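Local coordinates for protein chitinase (Chromobacterium violaceum, PDB 4TXG) that probably binds chitin and hydrolyses its glycosidic bonds as a family 18 glycoside hydrolase, at residues Val201-Pro206 and Val298-Lys303; Gly254-Glu257 and Tyr261-Ala264; Met213-Pro216 and Glu222-Ala225; Asn187-His192 and Met601-Ala606. All coordinates share one frame; numbering follows the deposited sequence.

Interaction 1 (Val201-Pro206 and Val298-Lys303); sequences VNETAP and VAFLRK
Phe300 reaches from helix 287-304 into the angle between Val201 and Glu203, and both residues meet its ring at the edge, near the ring plane. With CG anti to the backbone N (chi1 -171°), the phenyl group is carried off the helix toward the loop. Followed outward from CB and CG, its first atom to meet the loop is CD2, which lies beside the carboxylate oxygen OE2 of Glu203. At the next position the ring is shared: Phe300 CE2 is 3.8 Å from Glu203 OE2 and 3.9 Å from Val201 CG2. The tip, Phe300 CZ, faces both methyls of the valine, 4.1 Å from each of Val201 CG1 and Val201 CG2. The ring edge therefore borders a carboxylate oxygen on its way out and hydrocarbon at its end, and the carboxylate plane is turned 71° from the ring.

Glu203 is also bonded within its own loop. Its chain bends at chi2 (-100°) and folds back, so that Glu203 OE1 accepts a 2.9 Å hydrogen bond from Val201 N, nearly along the C-O axis. The other oxygen faces the helix: a water donates to Glu203 OE2 at 2.5 Å and accepts from Lys303 NZ at 3.1 Å. Lysine and glutamate are thus joined through this water and not by direct contact, with opposite charges that probably favour each other.

On the apolar side, Val201 and Phe300 both pack on Ile250 of strand 247-253, and Val201 also touches Ala191 of strand 185-193, so the contact ties the loop after strand 199-200 to a helix against the barrel wall.

Interaction 2 (Gly254-Glu257 and Tyr261-Ala264); sequences GWAE and YFDA
Ala256 and Glu257 meet Phe262 at a tight bend of the chain, where the weakly bonded helical turn at 254-257 is followed closely by strand 261-262. Gly254, the first of the four residues, bonds through its backbone to Asp312 at the head of the turn. Trp255 packs on Glu314 and Tyr315.

At Ala256 the contact proper begins. Its methyl CB lies at the edge of the Phe262 ring, close to the ring plane and 3.8 Å from Phe262 CE2.

Glu257 does most of the work. Its CG stands anti to the carbonyl carbon (chi1 -66°) and the chain then runs on extended, crossing Phe262 so that Glu257 CG is 3.8 Å from Phe262 CD2. At its end, Glu257 OE2 accepts a hydrogen bond from the backbone N of Phe262 at 3.2 Å, with an N-H...O angle of 152°. The N-H arrives on the anti side of the oxygen and 26° out of the carboxylate plane. A water bridges the two groups: it donates to Glu257 OE2 at 2.6 Å and accepts from Phe262 N at 3.3 Å, so the N-H is divided between carboxylate and water. The same oxygen, Glu257 OE2, rests 3.3 Å from Tyr261 CA, so the glutamate tip lies close along the start of the strand.

Gly254 closes a Ser-x-Gly-Gly sequence at the end of strand 247-253, the SxGG signature of family 18 glycosidases, and the bend that follows it belongs to the loops at the C-terminal, active-site end of the TIM barrel.

Interaction 3 (Met213-Pro216 and Glu222-Ala225); sequences MSWP and EMDA
The indole N-H of Trp215 (NE1) donates to the backbone oxygen of Thr165, and with the ring so fixed its six-membered rim receives the methyl of Met223. Both residues belong to the long loop that joins strand 199-200 to helix 231-242 in the TIM barrel of a family 18 glycosidase, so the contact folds one part of this loop onto another.

Met223 carries the second half of the pair. Bends at chi2 (-69°) and chi3 swing its thioether round toward the tryptophan. The terminal methyl then arrives at the ring edge, near the ring plane, with Met223 CE 3.7 Å from Trp215 CZ3 and 3.8 Å from Trp215 CE3. It is an approach to the rim and not a methyl laid over the indole face. One face of the indole is covered from within the loop: Met213 CG sits 3.7 Å above the Trp215 ring plane, displaced toward the rim. Lys167 adds a cation-pi interaction with the indole and also bonds the carbonyl oxygen of Ser214.

Met223 also touches Asn234 and Leu235 of helix 231-242, so the methionine bridges the tryptophan and this helix. Farther back along its chain, Met223 CG passes Ser214 CB at 4.1 Å, a loose contact of two methylene groups. The sulfur, for its part, runs beside the backbone of the first segment: Met223 SD is 4.0 Å from the carbonyl oxygen Met213 O, and the methyl beyond it, Met223 CE, is 3.8 Å from that same oxygen.

Interaction 4 (Asn187-His192 and Met601-Ala606); sequences NYAFAH and MFWELA
Aromatic contact dominates the meeting of Phe190 and Trp603, which reach toward each other from strands 185-193 and 599-603. Their planes are only 22° apart, but the rings are slid well past one another: the phenyl and the six-membered ring of the indole have centroids 5.6 Å apart and barely overlap. Contact is made by the outer atoms of each, Phe190 CE2 lying 3.5 Å from Trp603 CH2 and Phe190 CZ 3.6 Å from Trp603 CZ3.

The aliphatic part comes from Ala189. Its CB is 3.9 Å from Trp603 CH2, and the same methyl stands 3.5 Å above the centre of the Phe190 ring, so that one small side chain packs against both aromatic groups.

Both aromatic residues adjoin a cis peptide bond: Ala189-Phe190 in one strand and Trp603-Glu604 at the end of the other. Trp603 holds CG anti to its own N (chi1 180°), which sends the indole across toward Phe190. Glu604, next in the chain, is engaged by Arg164 and Thr161, while Trp603 itself packs with Tyr159.

Strand 155-161 lies between the two strands in the barrel sheet, so these side chains meet across it. Non-proline cis peptides next to aromatic residues in the barrel strands or at their ends are known from family 18 TIM barrels, in which the tryptophan of the last strand probably floors the substrate cleft.

Overall arrangement
Interaction 4 is the hub, for strand 185-193 touches both neighbours. Toward interaction 1, about 17 Å away between centres, Asn202 ND2 lies 3.2 Å from His192 CE1. Toward interaction 2, about 14 Å between centres, Gly254 CA packs 3.7 Å from Phe190 CZ, and Tyr261 CB is 3.4 Å from His192 CD2. Interactions 2 and 4 probably lie near the substrate cleft, the former in a loop at the C-terminal end of the barrel, the latter through Trp603, whose side chain is about 4 Å from a caesium ion. Interaction 3 lies farther out, its nearest atoms about 7 Å from interaction 1, in the loop that Val201-Pro206 begins; another caesium ion is about 6 Å from the Met223 side chain.

Interaction 1 (Val201-Pro206 and Val298-Lys303)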
loop_
_atom_site.group_PDB
_atom_site.type_symbol
_atom_site.label_atom_id
_atom_site.label_comp_id
_atom_site.label_asym_id
_atom_site.label_seq_id
_atom_site.Cartn_x
_atom_site.Cartn_y
_atom_site.Cartn_z
ATOM N N VAL A 201 -12.874 -16.188 6.447
ATOM C CA VAL A 201 -13.916 -15.165 6.447
ATOM C C VAL A 201 -15.123 -15.682 7.234
ATOM O O VAL A 201 -16.248 -15.231 7.017
ATOM C CB VAL A 201 -14.363 -14.769 5.004
ATOM C CG1 VAL A 201 -13.247 -13.998 4.265
ATOM C CG2 VAL A 201 -14.801 -15.995 4.210
ATOM N N ASN A 202 -14.880 -16.624 8.148
ATOM C CA ASN A 202 -15.956 -17.279 8.893
ATOM C C ASN A 202 -17.004 -17.848 7.949
ATOM O O ASN A 202 -18.204 -17.698 8.180
ATOM C CB ASN A 202 -16.632 -16.315 9.873
ATOM C CG ASN A 202 -15.828 -16.118 11.131
ATOM O OD1 ASN A 202 -15.841 -16.966 12.028
ATOM N ND2 ASN A 202 -15.125 -15.005 11.208
ATOM N N GLU A 203 -16.527 -18.468 6.872
ATOM C CA GLU A 203 -17.399 -19.040 5.855
ATOM C C GLU A 203 -18.401 -20.062 6.412
ATOM O O GLU A 203 -19.445 -20.288 5.807
ATOM C CB GLU A 203 -16.552 -19.681 4.749
ATOM C CG GLU A 203 -15.400 -20.562 5.250
ATOM C CD GLU A 203 -14.029 -19.857 5.226
ATOM O OE1 GLU A 203 -13.825 -18.868 5.971
ATOM O OE2 GLU A 203 -13.143 -20.308 4.462
ATOM N N THR A 204 -18.100 -20.667 7.560
ATOM C CA THR A 204 -19.001 -21.658 8.139
ATOM C C THR A 204 -20.002 -21.069 9.137
ATOM O O THR A 204 -20.872 -21.781 9.641
ATOM C CB THR A 204 -18.220 -22.781 8.856
ATOM O OG1 THR A 204 -17.516 -22.232 9.976
ATOM C CG2 THR A 204 -17.238 -23.440 7.901
ATOM N N ALA A 205 -19.887 -19.780 9.433
ATOM C CA ALA A 205 -20.822 -19.157 10.374
ATOM C C ALA A 205 -22.146 -18.848 9.692
ATOM O O ALA A 205 -22.172 -18.211 8.633
ATOM C CB ALA A 205 -20.221 -17.890 10.972
ATOM N N PRO A 206 -23.257 -19.317 10.284
ATOM C CA PRO A 206 -24.582 -19.027 9.725
ATOM C C PRO A 206 -24.813 -17.527 9.609
ATOM O O PRO A 206 -24.557 -16.791 10.564
ATOM C CB PRO A 206 -25.544 -19.654 10.742
ATOM C CG PRO A 206 -24.736 -20.708 11.429
ATOM C CD PRO A 206 -23.336 -20.165 11.487
ATOM N N VAL A 298 -4.127 -21.100 -0.718
ATOM C CA VAL A 298 -4.296 -21.873 -1.947
ATOM C C VAL A 298 -5.686 -22.522 -1.975
ATOM O O VAL A 298 -6.401 -22.437 -2.975
ATOM C CB VAL A 298 -3.200 -22.959 -2.092
ATOM C CG1 VAL A 298 -3.554 -23.941 -3.196
ATOM C CG2 VAL A 298 -1.837 -22.313 -2.363
ATOM N N ALA A 299 -6.081 -23.144 -0.870
ATOM C CA ALA A 299 -7.368 -23.836 -0.828
ATOM C C ALA A 299 -8.525 -22.850 -0.968
ATOM O O ALA A 299 -9.546 -23.158 -1.593
ATOM C CB ALA A 299 -7.504 -24.630 0.466
ATOM N N PHE A 300 -8.363 -21.674 -0.368
ATOM C CA PHE A 300 -9.392 -20.633 -0.402
ATOM C C PHE A 300 -9.577 -20.087 -1.815
ATOM O O PHE A 300 -10.706 -19.956 -2.301
ATOM C CB PHE A 300 -9.015 -19.506 0.561
ATOM C CG PHE A 300 -10.091 -18.481 0.771
ATOM C CD1 PHE A 300 -10.191 -17.374 -0.053
ATOM C CD2 PHE A 300 -10.979 -18.613 1.829
ATOM C CE1 PHE A 300 -11.188 -16.412 0.166
ATOM C CE2 PHE A 300 -11.964 -17.662 2.061
ATOM C CZ PHE A 300 -12.061 -16.563 1.234
ATOM N N LEU A 301 -8.468 -19.767 -2.477
ATOM C CA LEU A 301 -8.526 -19.306 -3.868
ATOM C C LEU A 301 -9.221 -20.324 -4.781
ATOM O O LEU A 301 -10.048 -19.965 -5.626
ATOM C CB LEU A 301 -7.120 -19.036 -4.400
ATOM C CG LEU A 301 -6.294 -17.960 -3.702
ATOM C CD1 LEU A 301 -5.076 -17.583 -4.532
ATOM C CD2 LEU A 301 -7.118 -16.746 -3.373
ATOM N N ARG A 302 -8.869 -21.594 -4.611
ATOM C CA ARG A 302 -9.461 -22.656 -5.414
ATOM C C ARG A 302 -10.953 -22.815 -5.143
ATOM O O ARG A 302 -11.732 -23.088 -6.055
ATOM C CB ARG A 302 -8.737 -23.981 -5.152
ATOM C CG ARG A 302 -7.401 -24.070 -5.851
ATOM C CD ARG A 302 -6.564 -25.224 -5.340
ATOM N NE ARG A 302 -5.448 -25.511 -6.238
ATOM C CZ ARG A 302 -4.433 -26.318 -5.945
ATOM N NH1 ARG A 302 -4.375 -26.927 -4.766
ATOM N NH2 ARG A 302 -3.473 -26.526 -6.841
ATOM N N LYS A 303 -11.347 -22.642 -3.888
ATOM C CA LYS A 303 -12.730 -22.884 -3.482
ATOM C C LYS A 303 -13.690 -21.813 -3.974
ATOM O O LYS A 303 -14.819 -22.115 -4.393
ATOM C CB LYS A 303 -12.825 -22.979 -1.957
ATOM C CG LYS A 303 -14.221 -23.291 -1.440
ATOM C CD LYS A 303 -14.186 -23.529 0.061
ATOM C CE LYS A 303 -15.521 -24.025 0.593
ATOM N NZ LYS A 303 -15.437 -24.205 2.078
HETATM O O HOH W 1 -13.144 -22.677 3.537
#

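Interaction 2 (Gly254-Glu257 and Tyr261-Ala264)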
loop_
_atom_site.group_PDB
_atom_site.type_symbol
_atom_site.label_atom_id
_atom_site.label_comp_id
_atom_site.label_asym_id
_atom_site.label_seq_id
_atom_site.Cartn_x
_atom_site.Cartn_y
_atom_site.Cartn_z
ATOM N N GLY A 254 -5.896 -5.823 7.655
ATOM C CA GLY A 254 -6.439 -4.502 7.907
ATOM C C GLY A 254 -6.111 -4.056 9.316
ATOM O O GLY A 254 -5.496 -4.800 10.075
ATOM N N TRP A 255 -6.543 -2.852 9.682
ATOM C CA TRP A 255 -6.169 -2.270 10.969
ATOM C C TRP A 255 -6.744 -3.067 12.142
ATOM O O TRP A 255 -6.040 -3.345 13.112
ATOM C CB TRP A 255 -6.620 -0.807 11.040
ATOM C CG TRP A 255 -6.146 -0.041 12.272
ATOM C CD1 TRP A 255 -6.937 0.534 13.229
ATOM C CD2 TRP A 255 -4.789 0.238 12.656
ATOM N NE1 TRP A 255 -6.161 1.145 14.182
ATOM C CE2 TRP A 255 -4.842 0.981 13.857
ATOM C CE3 TRP A 255 -3.540 -0.073 12.111
ATOM C CZ2 TRP A 255 -3.691 1.426 14.512
ATOM C CZ3 TRP A 255 -2.394 0.367 12.768
ATOM C CH2 TRP A 255 -2.482 1.103 13.959
ATOM N N ALA A 256 -8.012 -3.451 12.039
ATOM C CA ALA A 256 -8.703 -4.119 13.142
ATOM C C ALA A 256 -8.386 -5.609 13.247
ATOM O O ALA A 256 -8.392 -6.175 14.349
ATOM C CB ALA A 256 -10.223 -3.929 13.007
ATOM N N GLU A 257 -8.128 -6.262 12.118
ATOM C CA GLU A 257 -7.975 -7.720 12.156
ATOM C C GLU A 257 -6.608 -8.217 11.677
ATOM O O GLU A 257 -6.457 -9.372 11.281
ATOM C CB GLU A 257 -9.088 -8.382 11.348
ATOM C CG GLU A 257 -10.474 -8.160 11.968
ATOM C CD GLU A 257 -11.559 -9.032 11.343
ATOM O OE1 GLU A 257 -11.966 -8.750 10.195
ATOM O OE2 GLU A 257 -12.012 -9.994 12.003
ATOM N N TYR A 261 -9.464 -11.141 15.566
ATOM C CA TYR A 261 -10.661 -11.269 14.740
ATOM C C TYR A 261 -11.902 -11.081 15.593
ATOM O O TYR A 261 -11.858 -11.243 16.810
ATOM C CB TYR A 261 -10.696 -12.628 14.030
ATOM C CG TYR A 261 -10.553 -13.824 14.945
ATOM C CD1 TYR A 261 -11.660 -14.389 15.573
ATOM C CD2 TYR A 261 -9.307 -14.398 15.169
ATOM C CE1 TYR A 261 -11.526 -15.484 16.404
ATOM C CE2 TYR A 261 -9.164 -15.487 15.995
ATOM C CZ TYR A 261 -10.274 -16.029 16.607
ATOM O OH TYR A 261 -10.114 -17.116 17.431
ATOM N N PHE A 262 -13.008 -10.723 14.953
ATOM C CA PHE A 262 -14.243 -10.464 15.681
ATOM C C PHE A 262 -15.062 -11.737 15.828
ATOM O O PHE A 262 -15.087 -12.563 14.919
ATOM C CB PHE A 262 -15.049 -9.376 14.973
ATOM C CG PHE A 262 -14.401 -8.035 15.024
ATOM C CD1 PHE A 262 -14.491 -7.259 16.166
ATOM C CD2 PHE A 262 -13.676 -7.557 13.944
ATOM C CE1 PHE A 262 -13.878 -6.020 16.231
ATOM C CE2 PHE A 262 -13.060 -6.317 14.000
ATOM C CZ PHE A 262 -13.163 -5.550 15.149
ATOM N N ASP A 263 -15.714 -11.905 16.976
ATOM C CA ASP A 263 -16.547 -13.084 17.180
ATOM C C ASP A 263 -17.992 -12.797 16.784
ATOM O O ASP A 263 -18.305 -11.708 16.300
ATOM C CB ASP A 263 -16.466 -13.594 18.631
ATOM C CG ASP A 263 -17.010 -12.603 19.661
ATOM O OD1 ASP A 263 -17.711 -11.634 19.301
ATOM O OD2 ASP A 263 -16.737 -12.811 20.863
ATOM N N ALA A 264 -18.862 -13.779 17.001
ATOM C CA ALA A 264 -20.263 -13.689 16.592
ATOM C C ALA A 264 -21.013 -12.550 17.291
ATOM O O ALA A 264 -22.014 -12.051 16.776
ATOM C CB ALA A 264 -20.963 -15.014 16.851
HETATM O O HOH W 2 -14.136 -11.462 11.992
#

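Interaction 3 (Met213-Pro216 and Glu222-Ala225)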
loop_
_atom_site.group_PDB
_atom_site.type_symbol
_atom_site.label_atom_id
_atom_site.label_comp_id
_atom_site.label_asym_id
_atom_site.label_seq_id
_atom_site.Cartn_x
_atom_site.Cartn_y
_atom_site.Cartn_z
ATOM N N MET A 213 -25.535 -15.244 2.886
ATOM C CA MET A 213 -26.420 -14.101 2.989
ATOM C C MET A 213 -27.079 -13.904 1.637
ATOM O O MET A 213 -26.500 -14.235 0.606
ATOM C CB MET A 213 -25.635 -12.851 3.436
ATOM C CG MET A 213 -26.481 -11.594 3.574
ATOM S SD MET A 213 -25.554 -10.257 4.357
ATOM C CE MET A 213 -25.435 -10.825 6.057
ATOM N N SER A 214 -28.303 -13.388 1.634
ATOM C CA SER A 214 -28.962 -13.092 0.370
ATOM C C SER A 214 -29.731 -11.789 0.511
ATOM O O SER A 214 -29.937 -11.297 1.624
ATOM C CB SER A 214 -29.886 -14.239 -0.059
ATOM O OG SER A 214 -30.981 -14.373 0.825
ATOM N N TRP A 215 -30.136 -11.231 -0.621
ATOM C CA TRP A 215 -30.796 -9.934 -0.654
ATOM C C TRP A 215 -32.052 -10.011 -1.516
ATOM O O TRP A 215 -32.067 -9.523 -2.647
ATOM C CB TRP A 215 -29.833 -8.861 -1.183
ATOM C CG TRP A 215 -28.672 -8.604 -0.257
ATOM C CD1 TRP A 215 -28.634 -7.716 0.778
ATOM C CD2 TRP A 215 -27.394 -9.256 -0.271
ATOM N NE1 TRP A 215 -27.416 -7.766 1.401
ATOM C CE2 TRP A 215 -26.634 -8.703 0.775
ATOM C CE3 TRP A 215 -26.816 -10.248 -1.075
ATOM C CZ2 TRP A 215 -25.323 -9.106 1.046
ATOM C CZ3 TRP A 215 -25.504 -10.648 -0.806
ATOM C CH2 TRP A 215 -24.780 -10.083 0.247
ATOM N N PRO A 216 -33.112 -10.637 -0.975
ATOM C CA PRO A 216 -34.369 -10.851 -1.697
ATOM C C PRO A 216 -34.923 -9.541 -2.213
ATOM O O PRO A 216 -34.958 -8.572 -1.457
ATOM C CB PRO A 216 -35.296 -11.447 -0.632
ATOM C CG PRO A 216 -34.388 -12.005 0.397
ATOM C CD PRO A 216 -33.189 -11.116 0.414
ATOM N N GLU A 222 -29.400 -11.203 -7.275
ATOM C CA GLU A 222 -29.942 -12.557 -7.224
ATOM C C GLU A 222 -28.828 -13.601 -7.140
ATOM O O GLU A 222 -27.796 -13.482 -7.809
ATOM C CB GLU A 222 -30.832 -12.838 -8.444
ATOM C CG GLU A 222 -32.038 -11.905 -8.581
ATOM C CD GLU A 222 -31.729 -10.610 -9.334
ATOM O OE1 GLU A 222 -30.555 -10.370 -9.695
ATOM O OE2 GLU A 222 -32.672 -9.828 -9.571
ATOM N N MET A 223 -29.057 -14.622 -6.322
ATOM C CA MET A 223 -28.076 -15.683 -6.109
ATOM C C MET A 223 -28.077 -16.674 -7.263
ATOM O O MET A 223 -29.128 -17.000 -7.811
ATOM C CB MET A 223 -28.362 -16.418 -4.793
ATOM C CG MET A 223 -28.148 -15.556 -3.550
ATOM S SD MET A 223 -26.404 -15.189 -3.280
ATOM C CE MET A 223 -26.426 -13.399 -3.144
ATOM N N ASP A 224 -26.887 -17.125 -7.638
ATOM C CA ASP A 224 -26.724 -18.242 -8.565
ATOM C C ASP A 224 -26.877 -19.530 -7.761
ATOM O O ASP A 224 -26.042 -19.839 -6.914
ATOM C CB ASP A 224 -25.347 -18.168 -9.247
ATOM C CG ASP A 224 -25.068 -19.334 -10.201
ATOM O OD1 ASP A 224 -25.823 -20.328 -10.234
ATOM O OD2 ASP A 224 -24.053 -19.252 -10.930
ATOM N N ALA A 225 -27.943 -20.276 -8.035
ATOM C CA ALA A 225 -28.223 -21.494 -7.278
ATOM C C ALA A 225 -27.187 -22.594 -7.505
ATOM O O ALA A 225 -27.160 -23.577 -6.758
ATOM C CB ALA A 225 -29.618 -22.019 -7.627
#

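Interaction 4 (Asn187-His192 and Met601-Ala606)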
loop_
_atom_site.group_PDB
_atom_site.type_symbol
_atom_site.label_atom_id
_atom_site.label_comp_id
_atom_site.label_asym_id
_atom_site.label_seq_id
_atom_site.Cartn_x
_atom_site.Cartn_y
_atom_site.Cartn_z
ATOM N N ASN A 187 -10.601 -5.828 -4.522
ATOM C CA ASN A 187 -10.101 -6.445 -3.301
ATOM C C ASN A 187 -11.230 -6.571 -2.292
ATOM O O ASN A 187 -11.846 -5.571 -1.929
ATOM C CB ASN A 187 -8.979 -5.612 -2.683
ATOM C CG ASN A 187 -7.691 -5.652 -3.481
ATOM O OD1 ASN A 187 -7.492 -6.509 -4.335
ATOM N ND2 ASN A 187 -6.794 -4.714 -3.180
ATOM N N TYR A 188 -11.485 -7.787 -1.821
ATOM C CA TYR A 188 -12.519 -8.007 -0.818
ATOM C C TYR A 188 -11.953 -7.867 0.587
ATOM O O TYR A 188 -11.018 -8.583 0.958
ATOM C CB TYR A 188 -13.128 -9.401 -1.002
ATOM C CG TYR A 188 -14.233 -9.745 -0.032
ATOM C CD1 TYR A 188 -13.952 -10.233 1.245
ATOM C CD2 TYR A 188 -15.566 -9.605 -0.408
ATOM C CE1 TYR A 188 -14.978 -10.574 2.129
ATOM C CE2 TYR A 188 -16.586 -9.925 0.462
ATOM C CZ TYR A 188 -16.290 -10.411 1.725
ATOM O OH TYR A 188 -17.317 -10.744 2.578
ATOM N N ALA A 189 -12.548 -6.971 1.371
ATOM C CA ALA A 189 -12.087 -6.671 2.732
ATOM C C ALA A 189 -13.121 -7.083 3.775
ATOM O O ALA A 189 -14.262 -6.634 3.689
ATOM C CB ALA A 189 -11.793 -5.164 2.852
ATOM N N PHE A 190 -12.781 -7.910 4.772
ATOM C CA PHE A 190 -11.467 -8.527 5.002
ATOM C C PHE A 190 -11.592 -9.990 5.388
ATOM O O PHE A 190 -12.526 -10.371 6.102
ATOM C CB PHE A 190 -10.719 -7.851 6.158
ATOM C CG PHE A 190 -10.097 -6.537 5.816
ATOM C CD1 PHE A 190 -9.008 -6.477 4.965
ATOM C CD2 PHE A 190 -10.568 -5.372 6.395
ATOM C CE1 PHE A 190 -8.422 -5.258 4.675
ATOM C CE2 PHE A 190 -9.990 -4.152 6.109
ATOM C CZ PHE A 190 -8.914 -4.104 5.247
ATOM N N ALA A 191 -10.619 -10.798 4.974
ATOM C CA ALA A 191 -10.356 -12.059 5.654
ATOM C C ALA A 191 -9.411 -11.792 6.833
ATOM O O ALA A 191 -8.813 -10.717 6.931
ATOM C CB ALA A 191 -9.755 -13.092 4.699
ATOM N N HIS A 192 -9.289 -12.760 7.732
ATOM C CA HIS A 192 -8.359 -12.637 8.845
ATOM C C HIS A 192 -7.588 -13.938 8.995
ATOM O O HIS A 192 -7.878 -14.918 8.312
ATOM C CB HIS A 192 -9.094 -12.304 10.147
ATOM C CG HIS A 192 -10.077 -13.351 10.567
ATOM N ND1 HIS A 192 -11.406 -13.314 10.205
ATOM C CD2 HIS A 192 -9.923 -14.463 11.331
ATOM C CE1 HIS A 192 -12.030 -14.365 10.716
ATOM N NE2 HIS A 192 -11.153 -15.071 11.410
ATOM N N MET A 601 -5.240 2.637 -6.568
ATOM C CA MET A 601 -6.071 1.832 -5.692
ATOM C C MET A 601 -6.934 2.821 -4.901
ATOM O O MET A 601 -6.515 3.946 -4.684
ATOM C CB MET A 601 -5.192 0.957 -4.784
ATOM C CG MET A 601 -5.902 0.265 -3.631
ATOM S SD MET A 601 -6.007 1.375 -2.199
ATOM C CE MET A 601 -4.339 1.233 -1.535
ATOM N N PHE A 602 -8.142 2.436 -4.501
ATOM C CA PHE A 602 -8.904 3.324 -3.627
ATOM C C PHE A 602 -9.662 2.557 -2.551
ATOM O O PHE A 602 -10.110 1.426 -2.761
ATOM C CB PHE A 602 -9.865 4.211 -4.451
ATOM C CG PHE A 602 -10.716 3.457 -5.425
ATOM C CD1 PHE A 602 -11.945 2.957 -5.038
ATOM C CD2 PHE A 602 -10.297 3.258 -6.728
ATOM C CE1 PHE A 602 -12.742 2.267 -5.933
ATOM C CE2 PHE A 602 -11.096 2.564 -7.629
ATOM C CZ PHE A 602 -12.316 2.069 -7.226
ATOM N N TRP A 603 -9.736 3.179 -1.375
ATOM C CA TRP A 603 -10.568 2.724 -0.274
ATOM C C TRP A 603 -11.641 3.784 -0.068
ATOM O O TRP A 603 -11.276 4.933 0.179
ATOM C CB TRP A 603 -9.734 2.577 1.005
ATOM C CG TRP A 603 -10.548 2.115 2.158
ATOM C CD1 TRP A 603 -11.404 2.866 2.917
ATOM C CD2 TRP A 603 -10.624 0.784 2.661
ATOM N NE1 TRP A 603 -12.011 2.077 3.866
ATOM C CE2 TRP A 603 -11.538 0.796 3.739
ATOM C CE3 TRP A 603 -9.999 -0.424 2.315
ATOM C CZ2 TRP A 603 -11.846 -0.353 4.471
ATOM C CZ3 TRP A 603 -10.302 -1.556 3.043
ATOM C CH2 TRP A 603 -11.217 -1.515 4.108
ATOM N N GLU A 604 -12.933 3.471 -0.166
ATOM C CA GLU A 604 -13.500 2.182 -0.559
ATOM C C GLU A 604 -14.585 2.465 -1.595
ATOM O O GLU A 604 -15.018 3.609 -1.744
ATOM C CB GLU A 604 -14.110 1.454 0.647
ATOM C CG GLU A 604 -15.135 2.337 1.372
ATOM C CD GLU A 604 -15.907 1.624 2.465
ATOM O OE1 GLU A 604 -15.656 1.916 3.661
ATOM O OE2 GLU A 604 -16.775 0.792 2.131
ATOM N N LEU A 605 -15.040 1.430 -2.292
ATOM C CA LEU A 605 -16.016 1.605 -3.367
ATOM C C LEU A 605 -17.276 2.357 -2.913
ATOM O O LEU A 605 -17.784 3.224 -3.629
ATOM C CB LEU A 605 -16.390 0.242 -3.949
ATOM C CG LEU A 605 -15.331 -0.319 -4.906
ATOM C CD1 LEU A 605 -15.431 -1.841 -5.008
ATOM C CD2 LEU A 605 -15.507 0.311 -6.282
ATOM N N ALA A 606 -17.755 2.057 -1.712
ATOM C CA ALA A 606 -19.013 2.640 -1.235
ATOM C C ALA A 606 -18.935 4.146 -0.969
ATOM O O ALA A 606 -19.965 4.797 -0.776
ATOM C CB ALA A 606 -19.475 1.926 0.020
#